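Exported gluconolactonase (Xanthomonas campestris pv. campestris, PDB 3DR2) probably hydrolyses gluconolactone to gluconate in glucose secondary metabolism, as a calcium-binding six-bladed beta-propeller of the SMP-30/gluconolactonase family. Local coordinates at residues A35-L40 / C298-P303; E48-W53 / F292-P297. All coordinates share one frame; numbering follows the deposited sequence.

Contact 1 (A35-L40 / C298-P303); sequences ARLLTL and CLWMLP
L38 and M301 form an antiparallel hydrogen-bonded pair, with L38 N to M301 O at 2.8 Å and the return bond from M301 N to L38 O at 2.9 Å, and T39 and W300 follow as a non-hydrogen-bonded pair. A third backbone bond, L40 N to L299 O at 2.8 Å, extends the ladder to L40, where the chain turns a corner. On the face carrying T39 and W300, L37 joins the packing from the adjoining loop: its CG is anti to the backbone N, CD1 lies beside W300 CB, and CD2 sits over the five-membered ring of W300, 4.3 Å from its centroid, a CH-pi contact. The opposite face of that indole carries C298 CB, offset toward the rim. The pyrrole edge is polar: T39 OG1 lies in the ring plane alongside CD1, and a water accepts from W300 NE1 at 2.9 Å while also bonding T39 OG1, so it bridges the two strands. Across the sheet, L40 CD1 presses on M301 CB at 3.5 Å, a tight fit, and also meets L299 CD1. Beyond the paired residues, L302 CD1 reaches over the R36 backbone and lies 3.9 Å from A35 CB, carrying the apolar contact along the loop. Strand 298-303 thus lies between 38-41 and 290-295, with 14-15 adding to the sheet beyond 38-41 and 281-284 beyond 290-295. Strand 38-41, from early in the chain, joins the blade formed by the last three strands, 281-284, 290-295 and 298-303, the Velcro closure of a beta-propeller.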
loop_
_atom_site.group_PDB
_atom_site.type_symbol
_atom_site.label_atom_id
_atom_site.label_comp_id
_atom_site.label_asym_id
_atom_site.label_seq_id
_atom_site.Cartn_x
_atom_site.Cartn_y
_atom_site.Cartn_z
ATOM N N ALA A 35 -17.194 19.530 20.319
ATOM C CA ALA A 35 -16.395 19.148 19.159
ATOM C C ALA A 35 -16.720 17.739 18.678
ATOM O O ALA A 35 -16.859 16.816 19.480
ATOM C CB ALA A 35 -14.908 19.249 19.496
ATOM N N ARG A 36 -16.842 17.587 17.361
ATOM C CA ARG A 36 -17.126 16.298 16.741
ATOM C C ARG A 36 -15.996 15.997 15.757
ATOM O O ARG A 36 -15.467 16.904 15.121
ATOM C CB ARG A 36 -18.469 16.341 16.010
ATOM C CG ARG A 36 -19.678 16.391 16.938
ATOM C CD ARG A 36 -19.860 15.074 17.681
ATOM N NE ARG A 36 -20.989 15.104 18.612
ATOM C CZ ARG A 36 -20.999 15.779 19.760
ATOM N NH1 ARG A 36 -19.938 16.488 20.133
ATOM N NH2 ARG A 36 -22.071 15.742 20.540
ATOM N N LEU A 37 -15.625 14.726 15.641
ATOM C CA LEU A 37 -14.531 14.324 14.757
ATOM C C LEU A 37 -14.857 14.466 13.274
ATOM O O LEU A 37 -15.966 14.166 12.845
ATOM C CB LEU A 37 -14.134 12.871 15.042
ATOM C CG LEU A 37 -12.851 12.373 14.369
ATOM C CD1 LEU A 37 -11.645 13.040 15.010
ATOM C CD2 LEU A 37 -12.750 10.861 14.514
ATOM N N LEU A 38 -13.869 14.918 12.504
ATOM C CA LEU A 38 -14.010 15.095 11.061
ATOM C C LEU A 38 -13.024 14.211 10.311
ATOM O O LEU A 38 -11.988 13.814 10.854
ATOM C CB LEU A 38 -13.731 16.546 10.656
ATOM C CG LEU A 38 -14.636 17.676 11.149
ATOM C CD1 LEU A 38 -16.060 17.417 10.705
ATOM C CD2 LEU A 38 -14.559 17.781 12.644
ATOM N N THR A 39 -13.353 13.915 9.059
ATOM C CA THR A 39 -12.485 13.115 8.204
ATOM C C THR A 39 -11.853 14.059 7.191
ATOM O O THR A 39 -12.563 14.723 6.433
ATOM C CB THR A 39 -13.283 12.033 7.454
ATOM O OG1 THR A 39 -13.902 11.159 8.403
ATOM C CG2 THR A 39 -12.365 11.228 6.536
ATOM N N LEU A 40 -10.522 14.121 7.178
ATOM C CA LEU A 40 -9.805 14.996 6.255
ATOM C C LEU A 40 -9.294 14.257 5.026
ATOM O O LEU A 40 -9.069 14.860 3.982
ATOM C CB LEU A 40 -8.622 15.664 6.963
ATOM C CG LEU A 40 -8.943 16.497 8.208
ATOM C CD1 LEU A 40 -7.667 17.089 8.785
ATOM C CD2 LEU A 40 -9.916 17.601 7.839
ATOM N N CYS A 298 -7.270 6.694 6.906
ATOM C CA CYS A 298 -7.635 8.048 7.304
ATOM C C CYS A 298 -6.751 8.991 8.095
ATOM O O CYS A 298 -5.845 8.596 8.827
ATOM C CB CYS A 298 -8.954 7.993 8.076
ATOM S SG CYS A 298 -10.237 6.977 7.346
ATOM N N LEU A 299 -7.098 10.268 7.953
ATOM C CA LEU A 299 -6.495 11.364 8.695
ATOM C C LEU A 299 -7.759 12.051 9.226
ATOM O O LEU A 299 -8.565 12.567 8.446
ATOM C CB LEU A 299 -5.732 12.325 7.781
ATOM C CG LEU A 299 -4.665 13.241 8.400
ATOM C CD1 LEU A 299 -4.862 14.647 7.873
ATOM C CD2 LEU A 299 -4.708 13.234 9.921
ATOM N N TRP A 300 -7.958 12.010 10.537
ATOM C CA TRP A 300 -9.132 12.639 11.141
ATOM C C TRP A 300 -8.699 13.895 11.886
ATOM O O TRP A 300 -7.515 14.090 12.161
ATOM C CB TRP A 300 -9.800 11.686 12.130
ATOM C CG TRP A 300 -10.251 10.378 11.545
ATOM C CD1 TRP A 300 -11.244 10.180 10.625
ATOM C CD2 TRP A 300 -9.754 9.076 11.884
ATOM N NE1 TRP A 300 -11.401 8.835 10.376
ATOM C CE2 TRP A 300 -10.498 8.136 11.134
ATOM C CE3 TRP A 300 -8.753 8.614 12.751
ATOM C CZ2 TRP A 300 -10.274 6.758 11.227
ATOM C CZ3 TRP A 300 -8.531 7.241 12.843
ATOM C CH2 TRP A 300 -9.291 6.332 12.084
ATOM N N MET A 301 -9.658 14.753 12.221
ATOM C CA MET A 301 -9.328 15.966 12.957
ATOM C C MET A 301 -10.458 16.368 13.893
ATOM O O MET A 301 -11.631 16.256 13.547
ATOM C CB MET A 301 -9.014 17.123 11.999
ATOM C CG MET A 301 -8.509 18.393 12.698
ATOM S SD MET A 301 -9.812 19.628 13.097
ATOM C CE MET A 301 -10.085 20.299 11.458
ATOM N N LEU A 302 -10.085 16.823 15.085
ATOM C CA LEU A 302 -11.048 17.258 16.089
ATOM C C LEU A 302 -10.777 18.729 16.391
ATOM O O LEU A 302 -9.788 19.071 17.043
ATOM C CB LEU A 302 -10.895 16.431 17.370
ATOM C CG LEU A 302 -11.991 16.628 18.422
ATOM C CD1 LEU A 302 -13.314 16.134 17.867
ATOM C CD2 LEU A 302 -11.638 15.869 19.695
ATOM N N PRO A 303 -11.661 19.621 15.924
ATOM C CA PRO A 303 -11.496 21.058 16.151
ATOM C C PRO A 303 -12.042 21.487 17.508
ATOM O O PRO A 303 -13.236 21.378 17.772
ATOM C CB PRO A 303 -12.267 21.663 14.989
ATOM C CG PRO A 303 -13.441 20.742 14.887
ATOM C CD PRO A 303 -12.838 19.354 15.072
HETATM O O HOH W 1 -13.546 8.202 8.504
#

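Contact 2 (E48-W53 / F292-P297). With CA (calcium ion), chain D.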
loop_
_atom_site.group_PDB
_atom_site.type_symbol
_atom_site.label_atom_id
_atom_site.label_comp_id
_atom_site.label_asym_id
_atom_site.label_seq_id
_atom_site.Cartn_x
_atom_site.Cartn_y
_atom_site.Cartn_z
ATOM N N GLU A 48 0.156 7.229 9.293
ATOM C CA GLU A 48 1.007 7.290 10.478
ATOM C C GLU A 48 1.789 8.599 10.561
ATOM O O GLU A 48 1.768 9.410 9.639
ATOM C CB GLU A 48 2.003 6.125 10.439
ATOM C CG GLU A 48 1.768 5.043 11.484
ATOM C CD GLU A 48 2.407 5.380 12.805
ATOM O OE1 GLU A 48 2.448 6.576 13.166
ATOM O OE2 GLU A 48 2.866 4.448 13.499
ATOM N N GLY A 49 2.468 8.780 11.692
ATOM C CA GLY A 49 3.324 9.932 11.926
ATOM C C GLY A 49 2.906 11.352 11.583
ATOM O O GLY A 49 3.617 12.047 10.851
ATOM N N PRO A 50 1.778 11.831 12.120
ATOM C CA PRO A 50 1.316 13.194 11.841
ATOM C C PRO A 50 2.183 14.233 12.553
ATOM O O PRO A 50 2.531 14.070 13.722
ATOM C CB PRO A 50 -0.109 13.184 12.370
ATOM C CG PRO A 50 0.005 12.272 13.577
ATOM C CD PRO A 50 0.863 11.136 13.045
ATOM N N ALA A 51 2.520 15.303 11.844
ATOM C CA ALA A 51 3.338 16.365 12.406
ATOM C C ALA A 51 2.901 17.697 11.811
ATOM O O ALA A 51 2.794 17.840 10.591
ATOM C CB ALA A 51 4.806 16.114 12.097
ATOM N N TRP A 52 2.650 18.672 12.676
ATOM C CA TRP A 52 2.233 19.989 12.216
ATOM C C TRP A 52 3.452 20.786 11.769
ATOM O O TRP A 52 4.416 20.938 12.518
ATOM C CB TRP A 52 1.496 20.736 13.330
ATOM C CG TRP A 52 1.148 22.143 12.946
ATOM C CD1 TRP A 52 1.767 23.284 13.366
ATOM C CD2 TRP A 52 0.131 22.554 12.022
ATOM N NE1 TRP A 52 1.201 24.380 12.762
ATOM C CE2 TRP A 52 0.196 23.961 11.932
ATOM C CE3 TRP A 52 -0.825 21.870 11.261
ATOM C CZ2 TRP A 52 -0.664 24.703 11.108
ATOM C CZ3 TRP A 52 -1.680 22.605 10.440
ATOM C CH2 TRP A 52 -1.591 24.009 10.372
ATOM N N TRP A 53 3.387 21.293 10.544
ATOM C CA TRP A 53 4.468 22.060 9.935
ATOM C C TRP A 53 4.029 23.520 9.838
ATOM O O TRP A 53 3.409 23.926 8.856
ATOM C CB TRP A 53 4.738 21.487 8.541
ATOM C CG TRP A 53 6.008 21.928 7.895
ATOM C CD1 TRP A 53 7.044 22.605 8.476
ATOM C CD2 TRP A 53 6.404 21.668 6.543
ATOM N NE1 TRP A 53 8.062 22.778 7.567
ATOM C CE2 TRP A 53 7.695 22.211 6.374
ATOM C CE3 TRP A 53 5.792 21.026 5.457
ATOM C CZ2 TRP A 53 8.389 22.132 5.160
ATOM C CZ3 TRP A 53 6.482 20.948 4.251
ATOM C CH2 TRP A 53 7.767 21.499 4.115
ATOM N N PHE A 292 -5.140 16.253 15.407
ATOM C CA PHE A 292 -5.106 15.430 14.203
ATOM C C PHE A 292 -4.842 13.980 14.620
ATOM O O PHE A 292 -3.979 13.711 15.462
ATOM C CB PHE A 292 -4.001 15.919 13.265
ATOM C CG PHE A 292 -4.224 17.310 12.739
ATOM C CD1 PHE A 292 -4.910 17.512 11.548
ATOM C CD2 PHE A 292 -3.761 18.418 13.443
ATOM C CE1 PHE A 292 -5.135 18.802 11.060
ATOM C CE2 PHE A 292 -3.981 19.712 12.964
ATOM C CZ PHE A 292 -4.669 19.900 11.769
ATOM N N ILE A 293 -5.587 13.053 14.024
ATOM C CA ILE A 293 -5.456 11.632 14.346
ATOM C C ILE A 293 -5.323 10.793 13.078
ATOM O O ILE A 293 -6.083 10.972 12.130
ATOM C CB ILE A 293 -6.699 11.135 15.109
ATOM C CG1 ILE A 293 -7.012 12.070 16.279
ATOM C CG2 ILE A 293 -6.469 9.710 15.611
ATOM C CD1 ILE A 293 -8.324 11.752 16.964
ATOM N N THR A 294 -4.350 9.883 13.058
ATOM C CA THR A 294 -4.151 9.010 11.901
ATOM C C THR A 294 -4.634 7.604 12.231
ATOM O O THR A 294 -4.600 7.184 13.388
ATOM C CB THR A 294 -2.666 8.920 11.493
ATOM O OG1 THR A 294 -1.866 8.638 12.650
ATOM C CG2 THR A 294 -2.206 10.223 10.853
ATOM N N GLY A 295 -5.081 6.878 11.210
ATOM C CA GLY A 295 -5.552 5.520 11.423
ATOM C C GLY A 295 -5.968 4.893 10.110
ATOM O O GLY A 295 -6.892 5.370 9.453
ATOM N N GLY A 296 -5.281 3.827 9.712
ATOM C CA GLY A 296 -5.618 3.176 8.460
ATOM C C GLY A 296 -5.660 4.124 7.274
ATOM O O GLY A 296 -4.764 4.942 7.082
ATOM N N PRO A 297 -6.713 4.049 6.458
ATOM C CA PRO A 297 -6.819 4.927 5.290
ATOM C C PRO A 297 -7.058 6.398 5.629
ATOM O O PRO A 297 -7.008 7.253 4.743
ATOM C CB PRO A 297 -8.014 4.345 4.528
ATOM C CG PRO A 297 -8.087 2.922 4.995
ATOM C CD PRO A 297 -7.795 3.051 6.466
HETATM CA CA CA D . 4.241 4.114 15.612
HETATM O O HOH W 2 4.371 5.829 17.279
HETATM O O HOH W 3 4.052 2.225 13.919
HETATM O O HOH W 4 5.175 5.835 14.210
HETATM O O HOH W 5 2.329 5.637 15.448
#
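T294 OG1 is held by a hydrogen bond with S280 OG and a weak one with N281 O, while across the contact it lies 3.7 Å from P50 CD. With chi1 at 49°, OG1 stands between the backbone N and the carbonyl carbon, and CG2 turns to the proline ring, 3.9 Å from P50 CB. No hydrogen bond crosses between the strands: their axes approach to 7.1 Å, and the nearly antiparallel neighbours from two blades meet through side chains. At one end of this seam W52 CE3 touches F292 CE2 at 4.2 Å, the two side chains crossing obliquely; W52 NE1 bonds E54 OE1, and the F292 ring also meets that of W72. At the other end, beside the calcium, the carboxylate of E48 divides its work. OE2 binds the calcium ion at 2.5 Å, whereas OE1 accepts G49 N at 2.7 Å from the anti side, 20° out of the carboxylate plane, and a second bond from N281 ND2. G49 is at a positive phi, a conformation that suits glycine. Four waters together with N134, N191 and D242 complete the metal site. N281 belongs to the sheet of strand 292-295, so the neighbouring blade steadies the second oxygen of this metal ligand, while T294 OG1 packs against E48 CA. Such a second shell would be expected to fix the rotation of the carboxylate, leaving OE2 directed at the ion; with four water ligands, the calcium probably has positions that a lactone substrate could take over, as in related SMP-30 enzymes.

The centres of the two contacts lie 11 Å apart, and strands 290-295 and 298-303, neighbours in one sheet and consecutive in the chain, join them; W300 N and I293 O probably form one of the bonds between. Along the chain the order is 35-40, 48-53, 292-297, 298-303, so contact 1 brackets contact 2. Contact 1, about 17 Å from the chain centre, completes a blade within its sheet; contact 2, about 7 Å from that centre, packs this blade against the next one, beginning with strand 47-53. Together they close the propeller ring where its two ends meet, contact 2 at the calcium site and contact 1 farther out.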